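PDB 1DVP: hepatocyte growth factor-regulated tyrosine kinase substrate from Drosophila melanogaster, which is essential for endosomal membrane invagination and multivesicular body formation, binds ubiquitin and phosphatidylinositol, and promotes degradation of activated tyrosine kinase receptors, potentially by sorting them into these bodies. Local coordinates for residues A[178-183]-A[207-212]; A[54-59]-A[97-102]; A[8-13]-A[27-32]; A[85-90]-A[124-129]; A[69-74]-A[151-156]. One frame throughout, in Å; residues are numbered along the deposited sequence.

Contact 1: A[178-183]-A[207-212]; sequences HHCRNC and VRVCDG. With ZN (zinc ion), chain C; CIT (citric acid), chain D.
Arg208 reaches across the basic strand 178-179 of the FYVE zinc finger and lies against His178. Its CB is 3.9 Å from Arg181 NH1. CG and CD pass the carbonyl of His179, CD coming to 3.4 Å from His179 O. There the chain bends (chi3 -58°), and NE donates to citrate O6. The guanidinium lies flat on His178, planes 28° apart and group centres 4.1 Å apart, with NH1 over the rim of the ring face and ND1 over the middle of the guanidinium; NH1 also bonds Thr192 OG1. On the backbone, Arg181 N gives a nearly straight bond of 3.1 Å to Arg208 O. Beyond it Cys180, Cys183 and Cys210 bind a zinc ion through SG, and Cys213 completes the site. Cys180 SG, 2.3 Å from the zinc ion, also accepts from Cys210 N at 3.2 Å and from Cys183 N, bonds that would spread the thiolate charge. Citrate, probably from the crystallisation liquor, takes bonds from His178 ND1, His179 N and ND1, Arg181 NH1 and Arg208 NE. So many donors converging on one polyanion make a pocket consistent with the phosphoinositide head-group site of FYVE domains.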
# COMPACT_ATOMS: atom_id res chain seq x y z
N HIS A 178 -6.41 -5.35 1.44
CA HIS A 178 -5.17 -5.19 2.17
C HIS A 178 -4.11 -5.46 1.13
O HIS A 178 -4.34 -6.33 0.28
CB HIS A 178 -5.02 -6.25 3.28
CG HIS A 178 -6.10 -6.23 4.30
ND1 HIS A 178 -6.07 -5.41 5.42
CD2 HIS A 178 -7.29 -6.89 4.33
CE1 HIS A 178 -7.20 -5.56 6.09
NE2 HIS A 178 -7.96 -6.45 5.45
N HIS A 179 -2.99 -4.72 1.14
CA HIS A 179 -1.95 -5.03 0.17
C HIS A 179 -0.88 -5.95 0.77
O HIS A 179 -0.51 -5.85 1.97
CB HIS A 179 -1.23 -3.75 -0.34
CG HIS A 179 -2.11 -2.84 -1.15
ND1 HIS A 179 -3.05 -2.00 -0.57
CD2 HIS A 179 -2.19 -2.64 -2.49
CE1 HIS A 179 -3.66 -1.32 -1.52
NE2 HIS A 179 -3.16 -1.69 -2.69
N CYS A 180 -0.40 -6.87 -0.06
CA CYS A 180 0.72 -7.73 0.30
C CYS A 180 1.94 -6.80 0.09
O CYS A 180 2.11 -6.24 -1.00
CB CYS A 180 0.87 -8.87 -0.70
SG CYS A 180 2.39 -9.85 -0.53
N ARG A 181 2.81 -6.70 1.05
CA ARG A 181 4.00 -5.86 0.88
C ARG A 181 5.07 -6.49 -0.03
O ARG A 181 5.98 -5.79 -0.43
CB ARG A 181 4.61 -5.55 2.24
CG ARG A 181 3.95 -4.46 2.93
CD ARG A 181 2.54 -4.74 3.33
NE ARG A 181 2.10 -3.70 4.25
CZ ARG A 181 0.85 -3.44 4.61
NH1 ARG A 181 -0.20 -4.12 4.14
NH2 ARG A 181 0.65 -2.44 5.47
N ASN A 182 5.00 -7.79 -0.35
CA ASN A 182 5.97 -8.39 -1.26
C ASN A 182 5.58 -8.26 -2.73
O ASN A 182 6.46 -7.96 -3.57
CB ASN A 182 6.18 -9.90 -0.97
CG ASN A 182 7.39 -10.47 -1.72
OD1 ASN A 182 7.29 -11.48 -2.44
ND2 ASN A 182 8.55 -9.81 -1.56
N CYS A 183 4.31 -8.47 -3.09
CA CYS A 183 3.96 -8.39 -4.54
C CYS A 183 3.10 -7.18 -4.88
O CYS A 183 2.85 -6.91 -6.03
CB CYS A 183 3.26 -9.67 -5.02
SG CYS A 183 1.64 -10.06 -4.24
N VAL A 207 5.94 -7.70 8.17
CA VAL A 207 4.83 -6.98 7.58
C VAL A 207 3.86 -7.98 6.91
O VAL A 207 4.20 -9.14 6.65
CB VAL A 207 5.35 -5.97 6.53
CG1 VAL A 207 6.15 -4.82 7.19
CG2 VAL A 207 6.24 -6.68 5.52
N ARG A 208 2.65 -7.52 6.57
CA ARG A 208 1.63 -8.37 5.95
C ARG A 208 2.06 -8.89 4.55
O ARG A 208 2.54 -8.09 3.77
CB ARG A 208 0.33 -7.55 5.83
CG ARG A 208 -0.79 -8.28 5.05
CD ARG A 208 -1.91 -7.34 4.69
NE ARG A 208 -2.47 -6.74 5.90
CZ ARG A 208 -3.35 -7.31 6.71
NH1 ARG A 208 -3.79 -8.52 6.45
NH2 ARG A 208 -3.80 -6.65 7.75
N VAL A 209 1.94 -10.21 4.27
CA VAL A 209 2.23 -10.76 2.95
C VAL A 209 1.07 -11.76 2.56
O VAL A 209 0.38 -12.27 3.41
CB VAL A 209 3.57 -11.54 2.90
CG1 VAL A 209 4.76 -10.58 3.06
CG2 VAL A 209 3.65 -12.58 4.00
N CYS A 210 0.88 -12.01 1.28
CA CYS A 210 -0.13 -12.96 0.84
C CYS A 210 0.46 -14.40 0.95
O CYS A 210 1.69 -14.62 1.09
CB CYS A 210 -0.54 -12.66 -0.61
SG CYS A 210 0.68 -13.17 -1.78
N ASP A 211 -0.43 -15.37 0.87
CA ASP A 211 -0.06 -16.78 0.97
C ASP A 211 0.92 -17.19 -0.09
O ASP A 211 1.88 -17.82 0.22
CB ASP A 211 -1.33 -17.65 0.96
CG ASP A 211 -2.06 -17.54 2.28
OD1 ASP A 211 -1.41 -17.15 3.24
OD2 ASP A 211 -3.26 -17.84 2.38
N GLY A 212 0.68 -16.83 -1.34
CA GLY A 212 1.63 -17.18 -2.40
C GLY A 212 3.04 -16.69 -2.12
O GLY A 212 4.02 -17.43 -2.31
ZN ZN C . 2.12 -11.30 -2.30
C1 CIT D . -2.42 -1.04 7.74
O1 CIT D . -2.27 -1.94 8.62
O2 CIT D . -1.29 -0.20 7.67
C2 CIT D . -3.65 -0.75 6.70
C3 CIT D . -3.22 -1.40 5.37
O7 CIT D . -1.99 -0.91 4.82
C4 CIT D . -4.12 -1.29 4.14
C5 CIT D . -3.48 -1.91 2.93
O3 CIT D . -2.62 -2.82 2.93
O4 CIT D . -3.88 -1.35 1.78
C6 CIT D . -3.35 -2.93 5.73
O5 CIT D . -4.39 -3.50 5.86
O6 CIT D . -2.34 -3.69 5.90

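Contact 2: A[54-59]-A[97-102]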
# COMPACT_ATOMS: atom_id res chain seq x y z
N PRO A 54 39.54 -16.02 3.72
CA PRO A 54 39.72 -17.43 4.04
C PRO A 54 38.48 -18.01 4.71
O PRO A 54 38.35 -19.21 4.84
CB PRO A 54 40.91 -17.44 4.98
CG PRO A 54 41.67 -16.17 4.57
CD PRO A 54 40.59 -15.19 4.34
N ASN A 55 37.58 -17.14 5.16
CA ASN A 55 36.38 -17.66 5.81
C ASN A 55 35.35 -17.94 4.73
O ASN A 55 35.14 -17.12 3.85
CB ASN A 55 35.87 -16.64 6.83
CG ASN A 55 34.67 -17.14 7.60
OD1 ASN A 55 33.54 -17.17 7.09
ND2 ASN A 55 34.90 -17.56 8.84
N PRO A 56 34.69 -19.11 4.79
CA PRO A 56 33.67 -19.49 3.80
C PRO A 56 32.44 -18.60 3.83
O PRO A 56 31.84 -18.34 2.79
CB PRO A 56 33.35 -20.93 4.16
CG PRO A 56 33.45 -20.91 5.69
CD PRO A 56 34.73 -20.10 5.90
N HIS A 57 32.05 -18.16 5.03
CA HIS A 57 30.88 -17.28 5.20
C HIS A 57 31.17 -15.86 4.70
O HIS A 57 30.38 -15.30 3.94
CB HIS A 57 30.44 -17.27 6.66
CG HIS A 57 30.20 -18.64 7.22
ND1 HIS A 57 31.08 -19.24 8.10
CD2 HIS A 57 29.23 -19.55 6.97
CE1 HIS A 57 30.66 -20.47 8.36
NE2 HIS A 57 29.55 -20.68 7.69
N SER A 58 32.30 -15.28 5.11
CA SER A 58 32.68 -13.96 4.64
C SER A 58 32.81 -13.95 3.11
O SER A 58 32.38 -13.00 2.40
CB SER A 58 34.03 -13.53 5.23
OG SER A 58 33.95 -13.36 6.63
N SER A 59 33.44 -15.00 2.58
CA SER A 59 33.65 -15.10 1.14
C SER A 59 32.32 -15.19 0.39
O SER A 59 32.13 -14.55 -0.63
CB SER A 59 34.52 -16.32 0.83
OG SER A 59 34.52 -16.60 -0.55
N THR A 97 38.42 -22.30 -5.32
CA THR A 97 38.05 -22.03 -3.93
C THR A 97 37.83 -23.31 -3.13
O THR A 97 37.17 -24.24 -3.61
CB THR A 97 36.76 -21.17 -3.81
OG1 THR A 97 36.53 -20.82 -2.44
CG2 THR A 97 35.56 -21.94 -4.33
N PRO A 98 38.36 -23.37 -1.91
CA PRO A 98 38.21 -24.54 -1.04
C PRO A 98 36.77 -24.76 -0.59
O PRO A 98 36.38 -25.85 -0.20
CB PRO A 98 39.14 -24.23 0.14
CG PRO A 98 39.18 -22.73 0.16
CD PRO A 98 39.26 -22.37 -1.30
N HIS A 99 35.96 -23.71 -0.67
CA HIS A 99 34.58 -23.81 -0.23
C HIS A 99 33.62 -23.98 -1.40
O HIS A 99 33.55 -23.12 -2.30
CB HIS A 99 34.22 -22.58 0.56
CG HIS A 99 35.40 -21.89 1.16
ND1 HIS A 99 36.09 -22.40 2.24
CD2 HIS A 99 35.99 -20.71 0.85
CE1 HIS A 99 37.05 -21.55 2.57
NE2 HIS A 99 37.01 -20.52 1.75
N GLU A 100 32.88 -25.08 -1.35
CA GLU A 100 31.91 -25.43 -2.37
C GLU A 100 30.75 -24.44 -2.36
O GLU A 100 30.24 -24.07 -3.40
CB GLU A 100 31.37 -26.84 -2.12
CG GLU A 100 30.36 -27.36 -3.13
CD GLU A 100 30.95 -27.61 -4.49
OE1 GLU A 100 30.19 -28.01 -5.41
OE2 GLU A 100 32.17 -27.42 -4.67
N ASN A 101 30.35 -24.01 -1.16
CA ASN A 101 29.25 -23.05 -1.01
C ASN A 101 29.58 -21.78 -1.82
O ASN A 101 28.70 -21.15 -2.41
CB ASN A 101 29.05 -22.69 0.47
CG ASN A 101 30.14 -21.77 1.00
OD1 ASN A 101 31.33 -22.02 0.77
ND2 ASN A 101 29.74 -20.71 1.70
N VAL A 102 30.87 -21.44 -1.83
CA VAL A 102 31.35 -20.27 -2.55
C VAL A 102 31.29 -20.52 -4.06
O VAL A 102 30.88 -19.64 -4.83
CB VAL A 102 32.81 -19.96 -2.19
CG1 VAL A 102 33.28 -18.73 -2.95
CG2 VAL A 102 32.95 -19.74 -0.69
O HOH W 1 36.62 -18.49 -1.22
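Pro56 lays its CB over one face of the His99 imidazole, a CH-pi contact with CB 3.9 Å from the ring centroid and nearest to ND1 at 3.7 Å. CG of Pro98 lies over the opposite face, holding the ring between two prolines, while Pro54 O comes to 3.5 Å from His99 CE1. An alanine at His99 would probably leave a gap between Pro56 and Pro98 and let the two turns shift against each other. Next to the ring, Asn101 ND2 makes a weak but straight bond of 3.3 Å to Pro56 O; chi1 of 74°, with CG between backbone N and carbonyl carbon, brings the amide over to Pro56. Deeper in, both methyls of Val102 close on Ser59 OG, CG1 at 3.4 Å. That hydroxyl is satisfied by Met51 O and by a water that donates to it. The same water is 2.6 Å from Thr97 OG1, bridging the segments beside the edge of the His99 ring. Farther out, Asn55 caps helix 56-72: its OD1 accepts from Ser58 N at 3.0 Å and weakly from His57 N. His99 holds the N-cap position of helix 100-116, and Phe93 of helix 84-96 packs on both Ser59 and Val102. Two helix N-termini, each with its preceding turn, thus meet side by side, joining helices 56-72 and 100-116 of the VHS domain's right-handed helical superhelix.

Contact 3: A[8-13]-A[27-32]; sequences KNLENA and LLICDE
Asn9 and Glu32 link the first two helices of the VHS superhelix, 5-14 and 23-34, which form an antiparallel helical hairpin: the axes of 8-13 and 27-32 are 9.6 Å apart, with their N-to-C directions at 150°. Asn9 sits at the middle of the contact. Its CB packs on Ile29 CG1 at 3.8 Å, and CG, anti to the carbonyl carbon (chi1 -67°), is placed so that the amide lies between Leu28 and Glu32. The amide oxygen OD1 is 3.5 Å from Leu28 CD1, the two side chains crossing at about a right angle. Leu28, at the exposed side of the contact, also packs on Thr174 of the second subunit. One step along, Ile29 points its CD1 at the backbone of Leu10, 3.8 Å from Leu10 CA, and at the tip of the same residue, 4.0 Å from Leu10 CD1. Helix 56-72 backs this apolar pair, with Val65 on Leu10 and Ile69 on Ile29. Glu32 comes from the next turn of its helix, its chain extended through CD, and its second oxygen OE2 is held by Ser5 OG. A buried carboxylate thus receives donors from two residues of the first helix, which would probably favour its charged form. Asn9 ND2 donates to Glu32 OE1 at 2.8 Å, the acceptor lying in the amide plane while ND2 stands 43° out of the carboxylate plane.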
# COMPACT_ATOMS: atom_id res chain seq x y z
N LYS A 8 33.51 0.30 6.25
CA LYS A 8 32.91 -0.19 7.49
C LYS A 8 31.63 -0.98 7.16
O LYS A 8 31.30 -1.97 7.82
CB LYS A 8 32.59 0.97 8.44
CG LYS A 8 31.70 0.57 9.65
CD LYS A 8 32.50 0.53 10.97
CE LYS A 8 31.73 -0.19 12.08
NZ LYS A 8 30.32 0.29 12.17
N ASN A 9 30.89 -0.53 6.15
CA ASN A 9 29.67 -1.24 5.78
C ASN A 9 30.03 -2.59 5.15
O ASN A 9 29.36 -3.57 5.38
CB ASN A 9 28.80 -0.38 4.83
CG ASN A 9 28.23 0.89 5.50
OD1 ASN A 9 27.80 0.87 6.65
ND2 ASN A 9 28.22 1.99 4.75
N LEU A 10 31.10 -2.65 4.36
CA LEU A 10 31.49 -3.92 3.74
C LEU A 10 31.98 -4.91 4.83
O LEU A 10 31.64 -6.10 4.80
CB LEU A 10 32.56 -3.69 2.66
CG LEU A 10 32.98 -4.87 1.77
CD1 LEU A 10 31.79 -5.37 0.87
CD2 LEU A 10 34.15 -4.41 0.91
N GLU A 11 32.77 -4.40 5.77
CA GLU A 11 33.22 -5.25 6.89
C GLU A 11 31.96 -5.84 7.55
O GLU A 11 31.86 -7.04 7.73
CB GLU A 11 33.98 -4.44 7.94
CG GLU A 11 35.36 -4.05 7.55
CD GLU A 11 36.33 -5.20 7.55
OE1 GLU A 11 37.51 -4.96 7.18
OE2 GLU A 11 35.94 -6.34 7.89
N ASN A 12 31.04 -4.97 7.92
CA ASN A 12 29.78 -5.39 8.55
C ASN A 12 29.06 -6.45 7.72
O ASN A 12 28.73 -7.50 8.22
CB ASN A 12 28.82 -4.22 8.73
CG ASN A 12 29.17 -3.33 9.93
OD1 ASN A 12 29.94 -3.72 10.81
ND2 ASN A 12 28.59 -2.14 9.98
N ALA A 13 28.83 -6.15 6.45
CA ALA A 13 28.12 -7.06 5.54
C ALA A 13 28.83 -8.41 5.25
O ALA A 13 28.18 -9.43 4.92
CB ALA A 13 27.84 -6.32 4.24
N LEU A 27 22.33 -2.41 1.56
CA LEU A 27 21.54 -1.36 0.94
C LEU A 27 22.33 -0.03 1.06
O LEU A 27 22.29 0.81 0.15
CB LEU A 27 20.14 -1.31 1.59
CG LEU A 27 19.32 -2.61 1.30
CD1 LEU A 27 17.94 -2.54 1.91
CD2 LEU A 27 19.25 -2.85 -0.24
N LEU A 28 23.02 0.17 2.19
CA LEU A 28 23.86 1.37 2.38
C LEU A 28 25.00 1.38 1.31
O LEU A 28 25.32 2.43 0.73
CB LEU A 28 24.47 1.38 3.80
CG LEU A 28 23.65 1.96 4.95
CD1 LEU A 28 24.40 1.78 6.29
CD2 LEU A 28 23.42 3.53 4.70
N ILE A 29 25.61 0.22 1.06
CA ILE A 29 26.66 0.10 0.06
C ILE A 29 26.10 0.51 -1.32
O ILE A 29 26.68 1.35 -1.99
CB ILE A 29 27.28 -1.34 0.02
CG1 ILE A 29 28.20 -1.52 1.24
CG2 ILE A 29 28.12 -1.57 -1.30
CD1 ILE A 29 28.71 -2.89 1.43
N CYS A 30 24.93 -0.02 -1.70
CA CYS A 30 24.33 0.35 -2.98
C CYS A 30 24.11 1.85 -3.10
O CYS A 30 24.44 2.44 -4.11
CB CYS A 30 23.02 -0.40 -3.17
SG CYS A 30 23.31 -2.17 -3.29
N ASP A 31 23.54 2.48 -2.07
CA ASP A 31 23.35 3.94 -2.09
C ASP A 31 24.69 4.70 -2.21
O ASP A 31 24.81 5.67 -2.98
CB ASP A 31 22.62 4.39 -0.81
CG ASP A 31 21.11 4.10 -0.86
OD1 ASP A 31 20.57 3.98 -1.99
OD2 ASP A 31 20.48 4.01 0.21
N GLU A 32 25.71 4.27 -1.43
CA GLU A 32 27.02 4.96 -1.49
C GLU A 32 27.57 4.94 -2.91
O GLU A 32 28.16 5.92 -3.34
CB GLU A 32 28.04 4.35 -0.51
CG GLU A 32 27.55 4.40 0.95
CD GLU A 32 28.44 3.71 2.01
OE1 GLU A 32 28.62 2.46 2.00
OE2 GLU A 32 28.93 4.45 2.88

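Contact 4: A[85-90]-A[124-129]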
# COMPACT_ATOMS: atom_id res chain seq x y z
N GLU A 85 38.67 -9.97 -18.37
CA GLU A 85 39.44 -10.48 -17.26
C GLU A 85 38.55 -10.87 -16.09
O GLU A 85 38.58 -12.01 -15.66
CB GLU A 85 40.54 -9.48 -16.85
CG GLU A 85 40.14 -8.03 -16.70
CD GLU A 85 41.36 -7.09 -16.62
OE1 GLU A 85 42.38 -7.47 -15.98
OE2 GLU A 85 41.30 -5.96 -17.18
N ASN A 86 37.71 -9.95 -15.61
CA ASN A 86 36.84 -10.27 -14.49
C ASN A 86 35.99 -11.53 -14.65
O ASN A 86 35.82 -12.29 -13.70
CB ASN A 86 35.95 -9.08 -14.18
CG ASN A 86 36.72 -7.93 -13.59
OD1 ASN A 86 37.63 -8.14 -12.78
ND2 ASN A 86 36.36 -6.71 -13.98
N CYS A 87 35.49 -11.78 -15.84
CA CYS A 87 34.68 -12.97 -16.05
C CYS A 87 35.57 -14.20 -15.98
O CYS A 87 35.14 -15.27 -15.53
CB CYS A 87 33.97 -12.91 -17.40
SG CYS A 87 32.75 -11.61 -17.46
N GLU A 88 36.80 -14.05 -16.44
CA GLU A 88 37.75 -15.15 -16.42
C GLU A 88 38.19 -15.37 -14.99
O GLU A 88 38.36 -16.50 -14.55
CB GLU A 88 38.92 -14.83 -17.33
CG GLU A 88 38.60 -15.00 -18.81
CD GLU A 88 39.76 -14.62 -19.71
OE1 GLU A 88 39.84 -13.45 -20.15
OE2 GLU A 88 40.61 -15.50 -19.96
N MET A 89 38.35 -14.27 -14.26
CA MET A 89 38.73 -14.31 -12.84
C MET A 89 37.62 -15.06 -12.11
O MET A 89 37.87 -15.95 -11.29
CB MET A 89 38.84 -12.90 -12.25
CG MET A 89 37.60 -12.48 -11.42
SD MET A 89 37.61 -12.81 -9.58
CE MET A 89 37.87 -11.10 -9.06
N PHE A 90 36.38 -14.69 -12.40
CA PHE A 90 35.27 -15.32 -11.74
C PHE A 90 35.41 -16.80 -11.95
O PHE A 90 35.13 -17.61 -11.06
CB PHE A 90 33.97 -14.81 -12.33
CG PHE A 90 33.60 -13.44 -11.84
CD1 PHE A 90 32.86 -12.58 -12.64
CD2 PHE A 90 33.99 -13.02 -10.57
CE1 PHE A 90 32.50 -11.30 -12.16
CE2 PHE A 90 33.65 -11.76 -10.11
CZ PHE A 90 32.90 -10.90 -10.90
N GLN A 124 28.54 -9.96 -22.60
CA GLN A 124 28.45 -11.29 -23.22
C GLN A 124 29.63 -12.21 -22.82
O GLN A 124 29.58 -13.44 -22.97
CB GLN A 124 28.38 -11.13 -24.75
CG GLN A 124 29.64 -11.50 -25.53
CD GLN A 124 29.55 -12.89 -26.14
OE1 GLN A 124 30.40 -13.30 -26.94
NE2 GLN A 124 28.50 -13.63 -25.77
N ALA A 125 30.70 -11.59 -22.32
CA ALA A 125 31.87 -12.31 -21.84
C ALA A 125 31.39 -13.25 -20.74
O ALA A 125 32.05 -14.23 -20.39
CB ALA A 125 32.89 -11.34 -21.26
N ILE A 126 30.21 -12.91 -20.20
CA ILE A 126 29.58 -13.69 -19.16
C ILE A 126 28.97 -14.92 -19.80
O ILE A 126 29.21 -16.03 -19.35
CB ILE A 126 28.44 -12.90 -18.45
CG1 ILE A 126 28.67 -11.40 -18.58
CG2 ILE A 126 28.39 -13.27 -16.98
CD1 ILE A 126 27.48 -10.59 -18.16
N LYS A 127 28.17 -14.72 -20.86
CA LYS A 127 27.52 -15.84 -21.56
C LYS A 127 28.52 -16.88 -22.03
O LYS A 127 28.24 -18.08 -22.01
CB LYS A 127 26.73 -15.35 -22.78
CG LYS A 127 26.16 -16.48 -23.63
CD LYS A 127 25.16 -15.97 -24.68
CE LYS A 127 25.79 -15.14 -25.79
NZ LYS A 127 26.56 -15.97 -26.75
N ASP A 128 29.69 -16.42 -22.44
CA ASP A 128 30.74 -17.32 -22.91
C ASP A 128 31.47 -18.04 -21.79
O ASP A 128 31.83 -19.22 -21.93
CB ASP A 128 31.71 -16.53 -23.77
CG ASP A 128 31.09 -16.09 -25.07
OD1 ASP A 128 31.42 -14.99 -25.53
OD2 ASP A 128 30.27 -16.86 -25.63
N THR A 129 31.70 -17.34 -20.68
CA THR A 129 32.35 -17.94 -19.54
C THR A 129 31.49 -19.10 -19.11
O THR A 129 31.98 -20.11 -18.64
CB THR A 129 32.46 -16.95 -18.35
OG1 THR A 129 33.39 -15.91 -18.68
CG2 THR A 129 32.93 -17.67 -17.08
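Cys87 points from helix 84-96 straight at the first turn of helix 125-135, and its two side-chain atoms meet different parts of that turn. CB faces the polar side: it is 3.3 Å from Thr129 OG1 and 3.8 Å from Ala125 O. SG, placed beside the backbone N and anti to the carbonyl carbon by chi1 of -67°, turns to the apolar side instead, 3.8 Å from Ala125 CB and 4.2 Å from Ile126 CG1. The sulfur therefore lies against Ala125 and Ile126 while the methylene sits by Thr129, and no hydrogen bond crosses between the segments. Thr129 comes from one turn further along its helix and presents both branches. Its OG1 is turned back to its own helix and donates to Ala125 O at 2.7 Å; CG2 extends over the partner backbone, 3.6 Å from Cys87 O. Ala125 O thus accepts twice, from the hydroxyl and from Thr129 N. Within the VHS superhelix these two helices run roughly parallel, with helix 100-116 between them in sequence: the axes of 85-90 and 125-129 are 9.3 Å apart, with 28° between their directions. The CA atoms of Cys87 and Ile126 are 6.0 Å apart, consistent with the small side chains of Cys87 and Ala125. Ile126, beside SG, packs on Trp113 of helix 100-116, and also on Phe82 and Phe117. Phe90, one turn after Cys87, packs on Met106 of helix 100-116 and on Phe44 of helix 40-51.

Contact 5: A[69-74]-A[151-156]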
# COMPACT_ATOMS: atom_id res chain seq x y z
N ILE A 69 25.07 -5.03 -5.86
CA ILE A 69 25.43 -3.80 -6.56
C ILE A 69 25.23 -3.94 -8.07
O ILE A 69 24.91 -2.98 -8.76
CB ILE A 69 26.89 -3.31 -6.22
CG1 ILE A 69 27.94 -4.32 -6.70
CG2 ILE A 69 27.03 -3.13 -4.70
CD1 ILE A 69 29.39 -3.75 -6.64
N VAL A 70 25.39 -5.16 -8.59
CA VAL A 70 25.20 -5.39 -10.01
C VAL A 70 23.73 -5.17 -10.24
O VAL A 70 23.31 -4.58 -11.23
CB VAL A 70 25.57 -6.84 -10.44
CG1 VAL A 70 24.96 -7.16 -11.85
CG2 VAL A 70 27.07 -6.97 -10.52
N LYS A 71 22.92 -5.67 -9.32
CA LYS A 71 21.50 -5.51 -9.49
C LYS A 71 20.95 -4.08 -9.20
O LYS A 71 20.01 -3.62 -9.87
CB LYS A 71 20.77 -6.51 -8.63
CG LYS A 71 19.29 -6.38 -8.68
CD LYS A 71 18.65 -7.65 -8.26
CE LYS A 71 18.14 -7.52 -6.83
NZ LYS A 71 17.48 -8.80 -6.43
N ASN A 72 21.52 -3.41 -8.20
CA ASN A 72 21.02 -2.09 -7.80
C ASN A 72 21.81 -0.86 -8.20
O ASN A 72 21.39 0.25 -7.89
CB ASN A 72 20.86 -2.03 -6.26
CG ASN A 72 19.86 -3.02 -5.76
OD1 ASN A 72 18.88 -3.33 -6.44
ND2 ASN A 72 20.09 -3.53 -4.57
N CYS A 73 22.94 -1.04 -8.87
CA CYS A 73 23.74 0.13 -9.21
C CYS A 73 23.99 0.48 -10.71
O CYS A 73 24.76 1.39 -11.02
CB CYS A 73 25.06 0.04 -8.43
SG CYS A 73 24.75 -0.05 -6.59
N GLY A 74 23.30 -0.23 -11.60
CA GLY A 74 23.36 0.02 -13.04
C GLY A 74 24.67 -0.07 -13.84
O GLY A 74 25.63 -0.73 -13.47
N THR A 151 15.35 -6.85 -11.81
CA THR A 151 14.84 -5.58 -11.30
C THR A 151 15.47 -5.32 -9.93
O THR A 151 15.61 -6.24 -9.11
CB THR A 151 13.28 -5.59 -11.14
OG1 THR A 151 12.91 -6.41 -10.02
CG2 THR A 151 12.61 -6.12 -12.41
N ALA A 152 15.86 -4.07 -9.69
CA ALA A 152 16.48 -3.69 -8.42
C ALA A 152 15.65 -4.12 -7.21
O ALA A 152 14.46 -4.49 -7.34
CB ALA A 152 16.70 -2.18 -8.38
N ASP A 153 16.30 -4.11 -6.05
CA ASP A 153 15.67 -4.41 -4.76
C ASP A 153 14.73 -3.21 -4.47
O ASP A 153 15.18 -2.17 -3.99
CB ASP A 153 16.71 -4.49 -3.63
CG ASP A 153 17.59 -5.74 -3.70
OD1 ASP A 153 18.78 -5.64 -3.34
OD2 ASP A 153 17.10 -6.82 -4.10
N THR A 154 13.46 -3.31 -4.80
CA THR A 154 12.53 -2.22 -4.50
C THR A 154 11.13 -2.82 -4.47
O THR A 154 10.80 -3.67 -5.30
CB THR A 154 12.57 -1.05 -5.55
OG1 THR A 154 13.85 -0.38 -5.50
CG2 THR A 154 11.47 -0.03 -5.26
N ALA A 155 10.35 -2.42 -3.48
CA ALA A 155 8.98 -2.91 -3.30
C ALA A 155 8.11 -2.63 -4.53
O ALA A 155 8.03 -1.49 -5.00
CB ALA A 155 8.36 -2.27 -2.06
N PRO A 156 7.42 -3.66 -5.05
CA PRO A 156 6.56 -3.50 -6.22
C PRO A 156 5.48 -2.44 -5.92
O PRO A 156 5.19 -2.18 -4.73
CB PRO A 156 5.92 -4.87 -6.35
CG PRO A 156 5.60 -5.15 -4.89
CD PRO A 156 6.96 -4.80 -4.23
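Asn72 and Asp153 hold each other by two hydrogen bonds that use both ends of the amide. The carbonyl OD1 of Asn72 accepts from the backbone N of Asp153 at 2.7 Å, the bond nearly straight (166°) and the donor N a little out of the carbonyl plane. The amide nitrogen answers: Asn72 ND2 donates to Asp153 OD1 at 2.8 Å. Asp153 OD1 lies almost in the amide plane, but ND2 meets it from above the carboxylate, the two planes being 69° apart. Paired contacts to the backbone and side chain of one residue fix the rotation of the amide. A leucine in place of Asn72 would probably leave Asp153 N and OD1 without their mates and free the linker to move off the helix end. The other carboxylate oxygen is taken by Lys71, whose side chain crosses Asp153 at about a right angle. With CG anti to the backbone N, its chain passes Thr151 O, CD at 3.5 Å, then bends at chi3 (102°), which places CE 3.0 Å from Asp153 OD2. NZ forms a salt bridge of 3.1 Å with the same Asp153 OD2. Ala152 is pressed close, its CB 3.1 Å from Asn72 OD1. Phe173 of the second subunit packs on Asn72, Ala152 and Asp153, and Phe150 lies against Lys71. The contact ties the C-terminal end of helix 56-72, in the VHS domain, to the connection leading into the FYVE finger. With each carboxylate oxygen matched by a separate donor, the negative charge of Asp153 is probably well compensated despite its burial.

Contacts 2, 3 and 4 join helices of the VHS domain, whereas contact 1 builds one zinc site of the FYVE finger, its centre about 34 Å from that of contact 2 and about 38 Å from that of contact 4. Contact 5 stands between the two domains. Its Pro156 CG packs 3.2 Å from Cys183 C of contact 1, and at its other end Cys73 SG lies 3.5 Å from Cys30 O of contact 3. Contacts 2 and 5 use opposite ends of helix 56-72, their centres about 25 Å apart. Contacts 1, 3 and 5 all touch the second subunit, contact 1 beside the citrate, which Arg181 of that subunit also binds.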